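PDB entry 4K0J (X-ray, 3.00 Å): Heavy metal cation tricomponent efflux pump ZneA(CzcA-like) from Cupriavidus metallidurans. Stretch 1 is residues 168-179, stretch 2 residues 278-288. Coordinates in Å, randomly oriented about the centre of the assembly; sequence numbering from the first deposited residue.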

# COMPACT_ATOMS: atom_id res chain seq x y z
N ALA C 168 12.81 13.36 13.52
CA ALA C 168 12.37 12.34 12.58
C ALA C 168 12.58 10.95 13.16
O ALA C 168 13.68 10.60 13.58
CB ALA C 168 13.12 12.47 11.27
N GLY C 169 11.50 10.18 13.20
CA GLY C 169 11.52 8.84 13.77
C GLY C 169 10.78 8.81 15.10
O GLY C 169 10.59 7.75 15.68
N VAL C 170 10.38 9.98 15.57
CA VAL C 170 9.62 10.08 16.81
C VAL C 170 8.15 10.22 16.49
O VAL C 170 7.70 11.27 16.04
CB VAL C 170 10.06 11.29 17.66
CG1 VAL C 170 9.20 11.40 18.92
CG2 VAL C 170 11.51 11.18 18.04
N VAL C 171 7.40 9.15 16.72
CA VAL C 171 5.99 9.15 16.36
C VAL C 171 5.16 10.02 17.31
O VAL C 171 4.29 10.76 16.87
CB VAL C 171 5.43 7.71 16.22
CG1 VAL C 171 5.47 6.97 17.56
CG2 VAL C 171 4.04 7.74 15.64
N ASP C 172 5.46 9.94 18.61
CA ASP C 172 4.81 10.81 19.58
C ASP C 172 5.56 10.85 20.91
O ASP C 172 6.44 10.03 21.17
CB ASP C 172 3.35 10.41 19.80
CG ASP C 172 2.53 11.53 20.45
OD1 ASP C 172 2.97 12.70 20.37
OD2 ASP C 172 1.46 11.24 21.03
N VAL C 173 5.19 11.82 21.75
CA VAL C 173 5.74 11.97 23.09
C VAL C 173 4.61 11.87 24.10
O VAL C 173 3.57 12.51 23.95
CB VAL C 173 6.42 13.33 23.26
CG1 VAL C 173 7.54 13.22 24.28
CG2 VAL C 173 6.97 13.81 21.93
N ALA C 174 4.83 11.08 25.15
CA ALA C 174 3.80 10.86 26.17
C ALA C 174 4.09 11.61 27.47
O ALA C 174 5.09 11.34 28.14
CB ALA C 174 3.66 9.37 26.44
N ASN C 175 3.22 12.54 27.83
CA ASN C 175 3.39 13.28 29.08
C ASN C 175 2.79 12.54 30.26
O ASN C 175 1.80 11.82 30.11
CB ASN C 175 2.76 14.67 28.98
CG ASN C 175 2.72 15.38 30.32
OD1 ASN C 175 3.73 15.45 31.02
ND2 ASN C 175 1.55 15.89 30.69
N PHE C 176 3.38 12.71 31.44
CA PHE C 176 2.81 12.19 32.68
C PHE C 176 3.20 13.11 33.83
O PHE C 176 4.38 13.30 34.11
CB PHE C 176 3.29 10.77 32.94
CG PHE C 176 2.50 10.02 33.99
CD1 PHE C 176 2.04 8.74 33.75
CD2 PHE C 176 2.26 10.58 35.24
CE1 PHE C 176 1.33 8.05 34.71
CE2 PHE C 176 1.55 9.89 36.20
CZ PHE C 176 1.08 8.62 35.93
N GLY C 177 2.20 13.67 34.50
CA GLY C 177 2.45 14.51 35.65
C GLY C 177 2.23 15.98 35.34
O GLY C 177 1.74 16.34 34.28
N GLY C 178 2.61 16.83 36.28
CA GLY C 178 2.43 18.26 36.08
C GLY C 178 0.97 18.66 36.13
O GLY C 178 0.13 17.93 36.64
N LEU C 179 0.65 19.84 35.59
CA LEU C 179 -0.69 20.39 35.72
C LEU C 179 -1.13 21.14 34.48
O LEU C 179 -0.57 22.19 34.15
CB LEU C 179 -0.74 21.35 36.90
CG LEU C 179 -0.25 20.87 38.27
CD1 LEU C 179 0.16 22.07 39.10
CD2 LEU C 179 -1.33 20.06 38.97
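Stretch 2, residues 278-288: DTIQGITLLLK

Stretch 2 lies alongside stretch 1 as an extended strand running in nearly the opposite direction. The axis of the stretch 2 strand approaches that of strand 170-177 to 4.4 Å, and their N-to-C directions differ by 158°, an antiparallel arrangement that buries 817 Å² counted over both sides. Residues 101 or more positions apart in sequence are thereby joined edge to edge.

The register is most regular around Ala174, which with Leu285 and Leu287 is among the residues most covered by the partner strand. Ala174 pairs with Ile283 through two backbone hydrogen bonds, Ala174 N to Ile283 O and Ile283 N to Ala174 O, both 2.9 Å. Their side chains share a sheet face, with Ala174 CB 3.8 Å from Ile283 CB. The next pair on that face, Phe176 and Gln281, repeats the pattern: Phe176 N to Gln281 O and Gln281 N to Phe176 O are each 2.9 Å. Between them, Asn175 faces Gly282 as a non-hydrogen-bonded pair, with CA atoms 4.6 Å apart.

Leu285, with 78 Å² covered, marks a change in the ladder. Its N donates to Asp172 O at 2.9 Å, but its O accepts from Val171 N at 3.1 Å, so the two bonds reach different residues of stretch 1. Val171 has phi/psi of -74/-41°, a local departure from extended geometry, and its CA-to-CB bond points toward stretch 2. Val171 CG1 packs 3.9 Å from Leu285 CB.

Leu287 also points toward its partner, bringing its CB within 3.8 Å of Val171 CB, while Leu287 N donates to Gly169 O at 2.9 Å. At the other end, Gly177 lies against Ile280, their CA atoms 4.3 Å apart; a CB on Gly177 would clash with Thr279 O.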

# COMPACT_ATOMS: atom_id res chain seq x y z
N ASP C 278 5.98 15.17 43.31
CA ASP C 278 5.16 15.75 42.25
C ASP C 278 5.97 16.46 41.17
O ASP C 278 6.16 17.68 41.23
CB ASP C 278 4.17 16.74 42.85
CG ASP C 278 2.85 16.76 42.11
OD1 ASP C 278 2.72 16.03 41.11
OD2 ASP C 278 1.95 17.52 42.53
N THR C 279 6.43 15.72 40.17
CA THR C 279 7.08 16.35 39.02
C THR C 279 6.40 15.97 37.69
O THR C 279 5.22 15.61 37.67
CB THR C 279 8.60 16.09 38.99
OG1 THR C 279 9.18 16.74 37.85
CG2 THR C 279 8.91 14.60 38.96
N ILE C 280 7.12 16.07 36.58
CA ILE C 280 6.53 15.84 35.26
C ILE C 280 7.51 15.21 34.28
O ILE C 280 8.66 15.62 34.18
CB ILE C 280 5.97 17.15 34.69
CG1 ILE C 280 5.46 16.95 33.26
CG2 ILE C 280 7.02 18.25 34.75
CD1 ILE C 280 4.67 18.12 32.74
N GLN C 281 7.05 14.21 33.54
CA GLN C 281 7.94 13.43 32.68
C GLN C 281 7.41 13.23 31.27
O GLN C 281 6.21 13.38 31.00
CB GLN C 281 8.17 12.05 33.28
CG GLN C 281 7.04 11.10 32.96
CD GLN C 281 7.47 9.67 33.01
OE1 GLN C 281 8.51 9.33 33.58
NE2 GLN C 281 6.67 8.80 32.40
N GLY C 282 8.31 12.86 30.37
CA GLY C 282 7.94 12.54 29.01
C GLY C 282 8.51 11.21 28.55
O GLY C 282 9.55 10.77 29.02
N ILE C 283 7.81 10.58 27.61
CA ILE C 283 8.21 9.29 27.06
C ILE C 283 8.32 9.39 25.54
O ILE C 283 7.31 9.54 24.83
CB ILE C 283 7.18 8.20 27.42
CG1 ILE C 283 6.77 8.31 28.89
CG2 ILE C 283 7.74 6.82 27.12
CD1 ILE C 283 5.70 7.32 29.32
N THR C 284 9.55 9.33 25.03
CA THR C 284 9.80 9.45 23.60
C THR C 284 9.52 8.13 22.91
O THR C 284 10.21 7.14 23.15
CB THR C 284 11.24 9.87 23.32
OG1 THR C 284 11.54 11.06 24.06
CG2 THR C 284 11.44 10.12 21.83
N LEU C 285 8.51 8.13 22.05
CA LEU C 285 8.05 6.90 21.44
C LEU C 285 8.66 6.68 20.07
O LEU C 285 8.35 7.39 19.11
CB LEU C 285 6.52 6.89 21.33
CG LEU C 285 5.82 7.21 22.66
CD1 LEU C 285 4.31 7.10 22.52
CD2 LEU C 285 6.34 6.28 23.74
N LEU C 286 9.54 5.69 19.99
CA LEU C 286 10.17 5.30 18.74
C LEU C 286 9.11 4.84 17.75
O LEU C 286 8.37 3.89 18.01
CB LEU C 286 11.18 4.18 18.97
CG LEU C 286 11.97 3.71 17.75
CD1 LEU C 286 13.08 4.69 17.41
CD2 LEU C 286 12.51 2.31 17.97
N LEU C 287 9.03 5.54 16.61
CA LEU C 287 8.17 5.15 15.50
C LEU C 287 8.50 3.74 15.09
O LEU C 287 9.67 3.35 15.07
CB LEU C 287 8.35 6.10 14.32
CG LEU C 287 7.76 5.65 12.98
CD1 LEU C 287 6.24 5.59 13.04
CD2 LEU C 287 8.22 6.54 11.84
N LYS C 288 7.47 2.97 14.76
CA LYS C 288 7.65 1.57 14.41
C LYS C 288 8.59 1.40 13.23
O LYS C 288 8.52 2.15 12.26
CB LYS C 288 6.30 0.92 14.10
CG LYS C 288 6.33 -0.59 13.99
CD LYS C 288 6.83 -1.23 15.28
CE LYS C 288 6.79 -2.75 15.17
NZ LYS C 288 5.48 -3.18 14.65